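Local atomic coordinates of nickel-dependent hydrogenase large subunit (Allochromatium vinosum, PDB entry 3MYR), a protein that oxidises molecular hydrogen at a nickel-iron centre as the large subunit of a heterodimeric hydrogenase and probably recycles hydrogen released by nitrogenase. Residues B[271-277]-B[528-534]; B[279-285]-B[301-307]. One frame throughout, in Å; residues are numbered along the deposited sequence.

Interaction 1: residues B[271-277]-B[528-534]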
loop_
_atom_site.group_PDB
_atom_site.type_symbol
_atom_site.label_atom_id
_atom_site.label_comp_id
_atom_site.label_asym_id
_atom_site.label_seq_id
_atom_site.Cartn_x
_atom_site.Cartn_y
_atom_site.Cartn_z
ATOM N N TRP B 271 -8.441 -4.733 -25.376
ATOM C CA TRP B 271 -8.124 -5.165 -23.991
ATOM C C TRP B 271 -9.416 -5.195 -23.192
ATOM O O TRP B 271 -9.421 -5.506 -21.993
ATOM C CB TRP B 271 -7.028 -4.254 -23.344
ATOM C CG TRP B 271 -5.688 -4.699 -23.898
ATOM C CD1 TRP B 271 -5.167 -4.382 -25.123
ATOM C CD2 TRP B 271 -4.819 -5.689 -23.331
ATOM N NE1 TRP B 271 -3.989 -5.077 -25.332
ATOM C CE2 TRP B 271 -3.744 -5.883 -24.258
ATOM C CE3 TRP B 271 -4.829 -6.422 -22.113
ATOM C CZ2 TRP B 271 -2.707 -6.817 -24.039
ATOM C CZ3 TRP B 271 -3.773 -7.266 -21.846
ATOM C CH2 TRP B 271 -2.727 -7.494 -22.830
ATOM N N GLY B 272 -10.500 -4.824 -23.855
ATOM C CA GLY B 272 -11.831 -5.004 -23.271
ATOM C C GLY B 272 -12.341 -6.412 -23.578
ATOM O O GLY B 272 -13.468 -6.754 -23.231
ATOM N N GLU B 273 -11.496 -7.273 -24.150
ATOM C CA GLU B 273 -11.950 -8.617 -24.525
ATOM C C GLU B 273 -11.113 -9.686 -23.901
ATOM O O GLU B 273 -11.240 -10.884 -24.283
ATOM C CB GLU B 273 -11.938 -8.804 -26.066
ATOM C CG GLU B 273 -12.810 -7.738 -26.796
ATOM C CD GLU B 273 -12.710 -7.868 -28.332
ATOM O OE1 GLU B 273 -12.891 -9.017 -28.805
ATOM O OE2 GLU B 273 -12.473 -6.835 -29.047
ATOM N N ARG B 274 -10.231 -9.312 -22.985
ATOM C CA ARG B 274 -9.445 -10.329 -22.320
ATOM C C ARG B 274 -9.286 -9.977 -20.857
ATOM O O ARG B 274 -9.455 -8.804 -20.486
ATOM C CB ARG B 274 -8.046 -10.521 -23.016
ATOM C CG ARG B 274 -7.137 -9.312 -23.053
ATOM C CD ARG B 274 -5.819 -9.571 -23.855
ATOM N NE ARG B 274 -6.134 -9.925 -25.245
ATOM C CZ ARG B 274 -6.229 -9.015 -26.219
ATOM N NH1 ARG B 274 -5.923 -7.713 -25.980
ATOM N NH2 ARG B 274 -6.557 -9.395 -27.434
ATOM N N GLY B 275 -8.840 -10.946 -20.063
ATOM C CA GLY B 275 -8.312 -10.653 -18.716
ATOM C C GLY B 275 -9.382 -10.680 -17.622
ATOM O O GLY B 275 -9.269 -10.010 -16.579
ATOM N N GLU B 276 -10.441 -11.448 -17.835
ATOM C CA GLU B 276 -11.424 -11.665 -16.745
ATOM C C GLU B 276 -12.023 -13.078 -16.877
ATOM O O GLU B 276 -12.944 -13.300 -17.665
ATOM C CB GLU B 276 -12.522 -10.579 -16.715
ATOM C CG GLU B 276 -13.269 -10.478 -15.349
ATOM C CD GLU B 276 -14.213 -11.717 -15.086
ATOM O OE1 GLU B 276 -13.882 -12.593 -14.248
ATOM O OE2 GLU B 276 -15.279 -11.810 -15.719
ATOM N N GLY B 277 -11.500 -14.036 -16.104
ATOM C CA GLY B 277 -11.881 -15.426 -16.373
ATOM C C GLY B 277 -12.743 -16.092 -15.322
ATOM O O GLY B 277 -12.876 -17.319 -15.343
ATOM N N ALA B 528 -6.901 -16.996 -13.752
ATOM C CA ALA B 528 -7.978 -17.198 -14.718
ATOM C C ALA B 528 -7.940 -16.029 -15.712
ATOM O O ALA B 528 -8.260 -16.215 -16.897
ATOM C CB ALA B 528 -9.358 -17.267 -14.027
ATOM N N ALA B 529 -7.495 -14.847 -15.264
ATOM C CA ALA B 529 -7.431 -13.670 -16.149
ATOM C C ALA B 529 -6.399 -13.880 -17.293
ATOM O O ALA B 529 -6.676 -13.543 -18.440
ATOM C CB ALA B 529 -7.081 -12.418 -15.339
ATOM N N LEU B 530 -5.184 -14.298 -16.951
ATOM C CA LEU B 530 -4.171 -14.626 -17.920
ATOM C C LEU B 530 -4.591 -15.775 -18.819
ATOM O O LEU B 530 -4.184 -15.801 -20.002
ATOM C CB LEU B 530 -2.862 -14.995 -17.223
ATOM C CG LEU B 530 -2.251 -13.733 -16.494
ATOM C CD1 LEU B 530 -0.902 -14.086 -15.847
ATOM C CD2 LEU B 530 -2.078 -12.541 -17.479
ATOM N N GLN B 531 -5.367 -16.737 -18.271
ATOM C CA GLN B 531 -5.839 -17.832 -19.079
ATOM C C GLN B 531 -6.946 -17.355 -20.033
ATOM O O GLN B 531 -7.297 -18.078 -20.924
ATOM C CB GLN B 531 -6.300 -19.025 -18.229
ATOM C CG GLN B 531 -5.087 -19.647 -17.553
ATOM C CD GLN B 531 -5.396 -20.610 -16.415
ATOM O OE1 GLN B 531 -4.482 -21.033 -15.706
ATOM N NE2 GLN B 531 -6.665 -20.969 -16.245
ATOM N N ASP B 532 -7.479 -16.141 -19.849
ATOM C CA ASP B 532 -8.587 -15.649 -20.703
ATOM C C ASP B 532 -8.059 -14.792 -21.911
ATOM O O ASP B 532 -7.777 -13.576 -21.793
ATOM C CB ASP B 532 -9.617 -14.892 -19.829
ATOM C CG ASP B 532 -10.609 -14.068 -20.650
ATOM O OD1 ASP B 532 -11.105 -13.022 -20.152
ATOM O OD2 ASP B 532 -10.942 -14.482 -21.784
ATOM N N ASN B 533 -7.858 -15.443 -23.045
ATOM C CA ASN B 533 -7.608 -14.720 -24.305
ATOM C C ASN B 533 -6.278 -13.936 -24.348
ATOM O O ASN B 533 -6.209 -12.801 -24.828
ATOM C CB ASN B 533 -8.831 -13.828 -24.621
ATOM C CG ASN B 533 -8.860 -13.327 -26.093
ATOM O OD1 ASN B 533 -9.580 -12.356 -26.443
ATOM N ND2 ASN B 533 -8.074 -13.965 -26.946
ATOM N N HIS B 534 -5.210 -14.502 -23.788
ATOM C CA HIS B 534 -3.901 -13.830 -23.893
ATOM C C HIS B 534 -2.931 -14.507 -24.836
ATOM O O HIS B 534 -2.690 -15.672 -24.696
ATOM C CB HIS B 534 -3.223 -13.688 -22.510
ATOM C CG HIS B 534 -3.914 -12.704 -21.604
ATOM N ND1 HIS B 534 -3.300 -11.549 -21.146
ATOM C CD2 HIS B 534 -5.188 -12.659 -21.148
ATOM C CE1 HIS B 534 -4.177 -10.816 -20.465
ATOM N NE2 HIS B 534 -5.325 -11.464 -20.447
HETATM O O HOH W 1 -12.378 -13.147 -23.367
#
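Arg274 and Asp532 carry this meeting of a loop, 271-277, with the C-terminal end of helix 525-531 and the turn that leaves it: plain loop-on-helix-end packing within the hydrogenase large subunit, away from the metal sites. Arg274 is best followed outward. Its CB lies against the CB of Asn533, 3.8 Å away. CG passes the His534 ring, and CD then sits over the centre of one face of that imidazole, a CH-pi contact 4.0 Å from the centroid and 10° off the ring normal. With the chain bent at chi3 (60°), NE is brought round to the backbone O of Asn533 at 2.9 Å; the oxygen lies in the guanidinium plane, but the N-H points to it at 146°, so the bond is not quite straight. At the tip, NH1 lies above one face of the Trp271 ring, toward its rim, and forms a salt bridge with Asp270, which helps to fix the rotation of the group.

CA of Leu530 lies over the opposite face of the imidazole, toward its rim, and the six-membered ring of Trp271 meets the imidazole obliquely, centroids 5.7 Å apart. Gly275 fits close to the helix end, its CA 3.3 Å from Ala529 O in a C-H...O contact. Beyond it, Asp532 receives Glu276 N on the anti lone pair of OD1 at 2.9 Å.

Interaction 2: residues B[279-285]-B[301-307]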
loop_
_atom_site.group_PDB
_atom_site.type_symbol
_atom_site.label_atom_id
_atom_site.label_comp_id
_atom_site.label_asym_id
_atom_site.label_seq_id
_atom_site.Cartn_x
_atom_site.Cartn_y
_atom_site.Cartn_z
ATOM N N GLY B 279 -15.942 -14.312 -13.684
ATOM C CA GLY B 279 -17.337 -13.934 -13.741
ATOM C C GLY B 279 -18.039 -13.741 -12.368
ATOM O O GLY B 279 -19.236 -13.454 -12.351
ATOM N N ASN B 280 -17.331 -13.907 -11.254
ATOM C CA ASN B 280 -17.920 -13.782 -9.891
ATOM C C ASN B 280 -17.212 -12.641 -9.164
ATOM O O ASN B 280 -16.000 -12.532 -9.279
ATOM C CB ASN B 280 -17.669 -15.060 -9.103
ATOM C CG ASN B 280 -18.135 -16.306 -9.869
ATOM O OD1 ASN B 280 -19.171 -16.275 -10.558
ATOM N ND2 ASN B 280 -17.399 -17.387 -9.740
ATOM N N PHE B 281 -17.955 -11.811 -8.425
ATOM C CA PHE B 281 -17.399 -10.603 -7.797
ATOM C C PHE B 281 -17.923 -10.493 -6.383
ATOM O O PHE B 281 -19.057 -10.803 -6.144
ATOM C CB PHE B 281 -17.763 -9.357 -8.607
ATOM C CG PHE B 281 -17.246 -9.432 -9.980
ATOM C CD1 PHE B 281 -17.962 -10.141 -10.957
ATOM C CD2 PHE B 281 -15.983 -8.881 -10.302
ATOM C CE1 PHE B 281 -17.436 -10.296 -12.297
ATOM C CE2 PHE B 281 -15.461 -9.011 -11.605
ATOM C CZ PHE B 281 -16.162 -9.786 -12.578
ATOM N N LEU B 282 -17.095 -10.040 -5.453
ATOM C CA LEU B 282 -17.516 -9.980 -4.086
ATOM C C LEU B 282 -17.196 -8.595 -3.488
ATOM O O LEU B 282 -16.058 -8.092 -3.632
ATOM C CB LEU B 282 -16.797 -11.109 -3.321
ATOM C CG LEU B 282 -16.823 -11.106 -1.796
ATOM C CD1 LEU B 282 -18.234 -11.542 -1.351
ATOM C CD2 LEU B 282 -15.764 -12.049 -1.259
ATOM N N CYS B 283 -18.189 -8.040 -2.761
ATOM C CA CYS B 283 -18.037 -6.819 -1.977
ATOM C C CYS B 283 -18.560 -7.017 -0.566
ATOM O O CYS B 283 -19.660 -7.515 -0.397
ATOM C CB CYS B 283 -18.855 -5.673 -2.577
ATOM S SG CYS B 283 -18.326 -5.255 -4.239
ATOM N N TYR B 284 -17.828 -6.509 0.417
ATOM C CA TYR B 284 -18.386 -6.377 1.752
ATOM C C TYR B 284 -19.116 -5.052 1.913
ATOM O O TYR B 284 -19.912 -4.906 2.867
ATOM C CB TYR B 284 -17.301 -6.505 2.810
ATOM C CG TYR B 284 -16.465 -7.766 2.772
ATOM C CD1 TYR B 284 -16.977 -8.968 2.237
ATOM C CD2 TYR B 284 -15.180 -7.790 3.391
ATOM C CE1 TYR B 284 -16.198 -10.160 2.264
ATOM C CE2 TYR B 284 -14.365 -9.014 3.410
ATOM C CZ TYR B 284 -14.880 -10.156 2.794
ATOM O OH TYR B 284 -14.090 -11.299 2.799
ATOM N N GLY B 285 -18.820 -4.070 1.046
ATOM C CA GLY B 285 -19.440 -2.749 1.167
ATOM C C GLY B 285 -18.728 -1.867 2.209
ATOM O O GLY B 285 -17.900 -2.353 3.006
ATOM N N PRO B 301 -22.275 -0.996 -1.788
ATOM C CA PRO B 301 -23.139 -1.989 -1.174
ATOM C C PRO B 301 -22.423 -3.311 -0.962
ATOM O O PRO B 301 -21.458 -3.615 -1.687
ATOM C CB PRO B 301 -24.285 -2.143 -2.198
ATOM C CG PRO B 301 -23.591 -1.802 -3.510
ATOM C CD PRO B 301 -22.634 -0.714 -3.180
ATOM N N ARG B 302 -22.930 -4.084 0.011
ATOM C CA ARG B 302 -22.493 -5.455 0.258
ATOM C C ARG B 302 -23.214 -6.389 -0.700
ATOM O O ARG B 302 -24.422 -6.277 -0.890
ATOM C CB ARG B 302 -22.852 -5.846 1.693
ATOM C CG ARG B 302 -22.450 -7.286 2.066
ATOM C CD ARG B 302 -22.511 -7.557 3.598
ATOM N NE ARG B 302 -21.588 -6.626 4.219
ATOM C CZ ARG B 302 -21.508 -6.355 5.522
ATOM N NH1 ARG B 302 -20.688 -5.374 5.965
ATOM N NH2 ARG B 302 -22.281 -7.016 6.347
ATOM N N GLY B 303 -22.502 -7.369 -1.241
ATOM C CA GLY B 303 -23.151 -8.424 -2.025
ATOM C C GLY B 303 -22.162 -9.142 -2.936
ATOM O O GLY B 303 -20.973 -8.823 -2.992
ATOM N N ALA B 304 -22.684 -10.108 -3.668
ATOM C CA ALA B 304 -21.889 -10.938 -4.543
ATOM C C ALA B 304 -22.657 -11.096 -5.850
ATOM O O ALA B 304 -23.881 -11.329 -5.851
ATOM C CB ALA B 304 -21.709 -12.316 -3.899
ATOM N N ILE B 305 -21.905 -11.134 -6.940
ATOM C CA ILE B 305 -22.443 -11.376 -8.267
ATOM C C ILE B 305 -21.821 -12.658 -8.720
ATOM O O ILE B 305 -20.606 -12.883 -8.513
ATOM C CB ILE B 305 -22.036 -10.230 -9.210
ATOM C CG1 ILE B 305 -22.837 -8.993 -8.857
ATOM C CG2 ILE B 305 -22.185 -10.585 -10.719
ATOM C CD1 ILE B 305 -22.144 -7.672 -9.290
ATOM N N LEU B 306 -22.654 -13.529 -9.302
ATOM C CA LEU B 306 -22.155 -14.791 -9.811
ATOM C C LEU B 306 -22.422 -14.857 -11.294
ATOM O O LEU B 306 -23.482 -14.382 -11.759
ATOM C CB LEU B 306 -22.832 -15.955 -9.129
ATOM C CG LEU B 306 -22.605 -16.019 -7.608
ATOM C CD1 LEU B 306 -23.383 -17.242 -7.107
ATOM C CD2 LEU B 306 -21.120 -16.165 -7.340
ATOM N N ASP B 307 -21.448 -15.390 -12.039
ATOM C CA ASP B 307 -21.701 -15.753 -13.443
ATOM C C ASP B 307 -22.129 -14.521 -14.270
ATOM O O ASP B 307 -22.951 -14.647 -15.172
ATOM C CB ASP B 307 -22.789 -16.883 -13.549
ATOM C CG ASP B 307 -22.410 -18.153 -12.720
ATOM O OD1 ASP B 307 -21.184 -18.463 -12.655
ATOM O OD2 ASP B 307 -23.294 -18.816 -12.078
#
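Phe281 and Ile305 face each other as a hydrogen-bonded pair of the antiparallel beta hairpin formed by strands 281-288 and 300-305. Their backbones exchange two bonds, N to O in each direction, and their side chains leave on the same face of the sheet as Cys283, the face packed by helix 390-399. Phe281 CD1 meets Ile305 CG2 obliquely at 4.3 Å. On the other face Leu282 CD1 reaches the CB of Ala304 at 4.4 Å, and Trp381 touches both. Two residues on from Phe281, beyond the non-hydrogen-bonded pair Leu282-Ala304, Cys283 and Gly303 exchange the same two bonds.

Polar side chains flank this paired core. Asn280 crosses Leu306 at a slant; with CG beside the backbone N (chi1 -53°), its OD1 accepts Asp307 N at 2.9 Å, while ND2 binds Ser385 O. On the other side the Arg302 side chain runs past the backbone carbonyl of Tyr284, and a bend at chi3 (-60°) carries NE to Tyr284 O at 2.8 Å, the oxygen in the guanidinium plane and the N-H nearly straight at 164°. NH1 adds a weak second bond to that oxygen.

Side chains thus extend the hydrogen bonding beyond 281-283/303-305: an amide oxygen serves the Asp307 N-H, a guanidinium the Tyr284 carbonyl.

Overall arrangement
The two contacts follow closely along the chain: 271-277 runs almost directly into 279-285, and interaction 2 is nested inside the long loop that interaction 1 closes. Their centres are 19 Å apart, yet they touch where Glu276 CD packs against Phe281 CZ, and Glu276 OE1 also binds Gly279 N. Interaction 1 is partly buried, with exposed residues at its margin, and joins parts distant in sequence through side-chain-to-backbone hydrogen bonds, ring packing and a water between Glu273 O and Asp532 OD2. Interaction 2 is buried and local, a hairpin dominated by regular backbone pairing; the side chain of Tyr284 is about 9 Å from the bound Ni-Fe oxidized active center (NFV).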